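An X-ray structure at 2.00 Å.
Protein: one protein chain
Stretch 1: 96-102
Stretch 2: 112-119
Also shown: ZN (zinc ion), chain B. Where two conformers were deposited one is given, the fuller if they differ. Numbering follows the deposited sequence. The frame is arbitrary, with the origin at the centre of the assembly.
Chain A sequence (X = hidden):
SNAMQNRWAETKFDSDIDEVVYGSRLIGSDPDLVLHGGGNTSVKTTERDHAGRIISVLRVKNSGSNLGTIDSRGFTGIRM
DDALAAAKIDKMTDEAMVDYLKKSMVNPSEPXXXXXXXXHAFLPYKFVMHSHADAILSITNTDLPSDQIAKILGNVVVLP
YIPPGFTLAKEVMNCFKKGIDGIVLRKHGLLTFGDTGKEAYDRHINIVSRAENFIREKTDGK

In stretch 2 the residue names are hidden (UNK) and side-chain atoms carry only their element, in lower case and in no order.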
ATOM      1  N   ALA A  96       1.849  -1.247  20.301  1.00 24.37           N
ATOM      2  CA  ALA A  96       1.298   0.100  20.434  1.00 23.93           C
ATOM      3  C   ALA A  96       0.642   0.544  19.130  1.00 23.45           C
ATOM      4  O   ALA A  96      -0.400   1.207  19.112  1.00 21.49           O
ATOM      5  CB  ALA A  96       2.374   1.088  20.822  1.00 23.56           C
HETATM    6  N   MSE A  97       1.294   0.213  18.027  1.00 23.70           N
HETATM    7  CA  MSE A  97       0.758   0.510  16.731  1.00 24.86           C
HETATM    8  C   MSE A  97      -0.629  -0.141  16.565  1.00 24.76           C
HETATM    9  O   MSE A  97      -1.604   0.525  16.148  1.00 24.19           O
HETATM   10  CB  MSE A  97       1.785   0.036  15.677  1.00 24.79           C
HETATM   11  CG  MSE A  97       1.627   0.642  14.400  1.00 29.11           C
HETATM   12 SE   MSE A  97       2.897  -0.167  13.135  1.00 27.50          SE
HETATM   13  CE  MSE A  97       2.473  -2.074  13.153  1.00 27.84           C
ATOM     14  N   VAL A  98      -0.755  -1.415  16.949  1.00 25.05           N
ATOM     15  CA  VAL A  98      -2.038  -2.103  16.797  1.00 25.52           C
ATOM     16  C   VAL A  98      -3.103  -1.440  17.651  1.00 25.71           C
ATOM     17  O   VAL A  98      -4.230  -1.245  17.207  1.00 25.61           O
ATOM     18  CB  VAL A  98      -1.932  -3.622  17.116  1.00 25.76           C
ATOM     19  CG1 VAL A  98      -3.289  -4.268  17.372  1.00 25.33           C
ATOM     20  CG2 VAL A  98      -1.184  -4.326  15.976  1.00 27.46           C
ATOM     21  N   ASP A  99      -2.753  -1.121  18.898  1.00 25.84           N
ATOM     22  CA  ASP A  99      -3.678  -0.439  19.785  0.50 24.92           C
ATOM     23  C   ASP A  99      -4.091   0.911  19.212  1.00 24.84           C
ATOM     24  O   ASP A  99      -5.253   1.291  19.283  1.00 24.70           O
ATOM     25  CB  ASP A  99      -3.053  -0.187  21.146  0.50 25.15           C
ATOM     26  CG  ASP A  99      -4.077   0.243  22.160  0.50 25.07           C
ATOM     27  OD1 ASP A  99      -5.114  -0.449  22.278  0.50 25.33           O
ATOM     28  OD2 ASP A  99      -3.866   1.292  22.787  0.50 26.70           O
ATOM     29  N   TYR A 100      -3.126   1.655  18.674  1.00 23.78           N
ATOM     30  CA  TYR A 100      -3.435   2.993  18.082  1.00 22.10           C
ATOM     31  C   TYR A 100      -4.452   2.879  16.979  1.00 23.01           C
ATOM     32  O   TYR A 100      -5.447   3.628  16.910  1.00 22.39           O
ATOM     33  CB  TYR A 100      -2.176   3.664  17.567  1.00 20.62           C
ATOM     34  CG  TYR A 100      -2.311   5.128  17.188  1.00 18.21           C
ATOM     35  CD1 TYR A 100      -2.902   5.510  16.009  1.00 15.80           C
ATOM     36  CD2 TYR A 100      -1.821   6.135  18.032  1.00 19.16           C
ATOM     37  CE1 TYR A 100      -2.995   6.859  15.647  1.00 18.33           C
ATOM     38  CE2 TYR A 100      -1.934   7.478  17.689  1.00 16.87           C
ATOM     39  CZ  TYR A 100      -2.510   7.825  16.529  1.00 18.13           C
ATOM     40  OH  TYR A 100      -2.612   9.156  16.236  1.00 18.73           O
ATOM     41  N   LEU A 101      -4.206   1.936  16.094  1.00 23.31           N
ATOM     42  CA  LEU A 101      -5.085   1.727  14.980  1.00 23.92           C
ATOM     43  C   LEU A 101      -6.496   1.322  15.406  1.00 23.79           C
ATOM     44  O   LEU A 101      -7.451   1.805  14.818  1.00 23.57           O
ATOM     45  CB  LEU A 101      -4.490   0.728  13.976  1.00 23.97           C
ATOM     46  CG  LEU A 101      -3.244   1.157  13.218  1.00 24.84           C
ATOM     47  CD1 LEU A 101      -2.677  -0.021  12.456  1.00 22.76           C
ATOM     48  CD2 LEU A 101      -3.535   2.360  12.249  1.00 24.53           C
ATOM     49  N   LYS A 102      -6.617   0.465  16.426  1.00 24.29           N
ATOM     50  CA  LYS A 102      -7.881   0.056  16.960  1.00 25.65           C
ATOM     51  C   LYS A 102      -8.625   1.281  17.444  1.00 25.27           C
ATOM     52  O   LYS A 102      -9.834   1.399  17.201  1.00 26.86           O
ATOM     53  CB  LYS A 102      -7.702  -0.987  18.116  1.00 26.81           C
ATOM     54  CG  LYS A 102      -9.009  -1.551  18.697  1.00 30.24           C
ATOM     55  CD  LYS A 102      -8.762  -2.646  19.861  1.00 35.14           C
ATOM     56  CE  LYS A 102     -10.119  -3.378  20.288  1.00 36.95           C
ATOM     57  NZ  LYS A 102     -10.332  -3.893  21.715  1.00 33.43           N
ATOM     58  N   UNK A 112      -9.719  -6.306  12.152  1.00 23.93           N
ATOM     59  CA  UNK A 112      -8.494  -5.523  12.395  0.50 24.02           C
ATOM     60  C   UNK A 112      -7.833  -5.068  11.089  1.00 23.57           C
ATOM     61  O   UNK A 112      -7.731  -5.828  10.150  1.00 24.06           O
ATOM     62  o   UNK A 112      -7.984  -6.563  14.521  0.50 25.44           O
ATOM     63  c   UNK A 112      -7.496  -6.328  13.215  0.50 24.61           C
ATOM     64  N   UNK A 113      -7.377  -3.811  11.040  1.00 22.28           N
ATOM     65  CA  UNK A 113      -6.733  -3.289   9.860  1.00 21.66           C
ATOM     66  C   UNK A 113      -5.310  -3.854   9.723  1.00 21.33           C
ATOM     67  O   UNK A 113      -4.691  -4.274  10.713  1.00 19.12           O
ATOM     68  c   UNK A 113      -7.442  -2.798  12.128  1.00 22.50           C
ATOM     69  c   UNK A 113      -6.613  -1.659  11.597  1.00 20.60           C
ATOM     70  c   UNK A 113      -6.705  -1.764  10.113  1.00 21.58           C
ATOM     71  N   UNK A 114      -4.840  -3.911   8.483  1.00 20.19           N
ATOM     72  CA  UNK A 114      -3.453  -4.290   8.169  1.00 21.10           C
ATOM     73  C   UNK A 114      -2.469  -3.678   9.158  1.00 21.03           C
ATOM     74  O   UNK A 114      -2.554  -2.485   9.449  1.00 21.65           O
ATOM     75  c   UNK A 114      -3.073  -3.777   6.764  1.00 21.24           C
ATOM     76  o   UNK A 114      -1.702  -4.084   6.450  1.00 22.91           O
ATOM     77  N   UNK A 115      -1.546  -4.491   9.660  1.00 23.47           N
ATOM     78  CA  UNK A 115      -0.386  -3.984  10.450  1.00 23.86           C
ATOM     79  C   UNK A 115       0.499  -2.978   9.667  1.00 24.32           C
ATOM     80  O   UNK A 115       1.292  -2.223  10.273  1.00 23.15           O
ATOM     81  c   UNK A 115      -0.394  -5.996  12.015  1.00 22.99           C
ATOM     82  c   UNK A 115       0.473  -5.143  11.092  1.00 25.63           C
ATOM     83  c   UNK A 115       1.159  -6.054  10.017  1.00 25.10           C
ATOM     84  N   UNK A 116       0.317  -2.891   8.342  1.00 23.81           N
ATOM     85  CA  UNK A 116       1.051  -1.913   7.517  1.00 23.75           C
ATOM     86  C   UNK A 116       0.271  -0.679   7.182  1.00 23.16           C
ATOM     87  O   UNK A 116       0.649   0.055   6.256  1.00 22.75           O
ATOM     88  o   UNK A 116       2.807  -5.233   4.699  1.00 25.67           O
ATOM     89  c   UNK A 116       1.525  -2.600   6.204  1.00 23.38           C
ATOM     90  o   UNK A 116       4.426  -3.898   5.541  1.00 26.04           O
ATOM     91  c   UNK A 116       3.235  -4.354   5.512  1.00 26.46           C
ATOM     92  c   UNK A 116       2.254  -3.878   6.552  1.00 24.15           C
ATOM     93  N   UNK A 117      -0.782  -0.394   7.957  1.00 21.97           N
ATOM     94  CA  UNK A 117      -1.671   0.702   7.644  1.00 21.10           C
ATOM     95  C   UNK A 117      -0.974   2.029   7.539  1.00 21.46           C
ATOM     96  O   UNK A 117      -1.375   2.881   6.727  1.00 21.09           O
ATOM     97  o   UNK A 117      -3.710  -0.357   8.499  1.00 20.17           O
ATOM     98  c   UNK A 117      -3.646   2.052   8.466  1.00 21.88           C
ATOM     99  c   UNK A 117      -2.857   0.789   8.677  1.00 22.18           C
ATOM    100  N   UNK A 118       0.035   2.250   8.361  1.00 21.01           N
ATOM    101  CA  UNK A 118       0.720   3.546   8.318  1.00 22.28           C
ATOM    102  C   UNK A 118       1.504   3.793   7.027  1.00 22.74           C
ATOM    103  O   UNK A 118       1.673   4.947   6.650  1.00 21.52           O
ATOM    104  c   UNK A 118      -0.022   3.354  12.932  1.00 24.36           C
ATOM    105  c   UNK A 118       1.606   3.762   9.509  1.00 22.31           C
ATOM    106  c   UNK A 118      -0.593   5.485  12.073  1.00 24.61           C
ATOM    107  c   UNK A 118       0.709   3.090  11.758  1.00 19.89           C
ATOM    108  c   UNK A 118      -0.676   4.559  13.075  1.00 20.90           C
ATOM    109  c   UNK A 118       0.826   4.042  10.777  1.00 21.42           C
ATOM    110  c   UNK A 118       0.148   5.226  10.922  1.00 22.33           C
ATOM    111  N   UNK A 119       1.892   2.736   6.295  1.00 23.71           N
ATOM    112  CA  UNK A 119       2.499   2.971   4.946  1.00 24.03           C
ATOM    113  C   UNK A 119       1.521   3.710   4.046  1.00 24.31           C
ATOM    114  O   UNK A 119       1.892   4.582   3.204  1.00 24.40           O
ATOM    115  c   UNK A 119       3.906   0.736   4.926  1.00 27.01           C
ATOM    116  c   UNK A 119       4.152  -0.556   4.091  1.00 25.12           C
ATOM    117  c   UNK A 119       5.222   1.470   5.222  1.00 25.20           C
ATOM    118  c   UNK A 119       2.903   1.667   4.246  1.00 24.92           C
TER
HETATM  119 ZN    ZN B 220       4.873  -5.308   3.759  1.00 37.37          ZN
HETATM  120  O   HOH W   1       5.350  -6.532   5.296  1.00 21.59           O

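Stretch 1 is helical throughout, and the hidden segment packs against it. Position 112 has two side-chain atoms, a carbon followed by an oxygen, and makes no contact with the helix; it is a serine, Ser112. At position 113 three carbons close a ring onto the backbone nitrogen, and one ring carbon lies near Leu101 CB; the closed ring defines a proline, Pro113. Its CG lies 4.0 Å from Leu101 CB, an apolar contact.

Position 114 again carries one carbon and one oxygen. Its CA-to-CB bond points away from the helix, and the residue is Ser114. What it offers stretch 1 is its backbone, with the carbonyl O 3.9 Å from Leu101 CD1. Position 115 has three carbons, the first carrying the other two, and they come near Val98 CG2 and Met97 CE: a valine, Val115. Its CG1 approaches Val98 CG2 at 4.4 Å, its CB is 4.2 Å from Met97 CE, and its backbone O comes within 3.1 Å of the same Met97 CE.

Position 116 shows a chain of three carbons, the third bearing two oxygens. The zinc ion lies near both oxygens, an arrangement suited to a carboxylate, and the chain length makes it Glu116. Its OE1 and OE2 each stand 2.3 Å from ZN, so the ligation is bidentate; water 1 and atoms from elsewhere in the structure complete the site. Its CA-to-CB bond points away from the helix, and the residue makes no contact with stretch 1.

At position 117 one carbon carries an oxygen and a carbon. The oxygen lies 2.6 Å from Ser114 O, in keeping with a hydroxyl donor, while the carbon lies 3.8 Å from Leu101 CD2. This is Thr117, whose OG1 donates that hydrogen bond as its CG2 meets the leucine. The type I turn from Ser114 to Thr117 is further held by Thr117 N to Ser114 O, 3.1 Å, and Glu116 N to Ser114 OG, 3.0 Å.

Position 118 has one carbon leading to a six-carbon ring with no further substituent, and ring carbons lie near Met97 CG, Tyr100 CD1 and Leu101 CD2; hence Phe118. Its CE2 is 3.5 Å from Met97 CG, and its CZ is 3.7 Å from Leu101 CD2 and 3.8 Å from Tyr100 CD1. The ring directs its edge toward the Tyr100 face in an offset edge-to-face pair. Position 119 has four carbons forked at the second, a leucine, Leu119, out of reach of stretch 1.

No hydrogen bond joins the stretches. Apolar packing dominates the contact: Leu101 touches Pro113, Ser114, Thr117 and Phe118, while Phe118 also meets Met97 and Tyr100.

Stretch 2 (112-119) SPSVETFL
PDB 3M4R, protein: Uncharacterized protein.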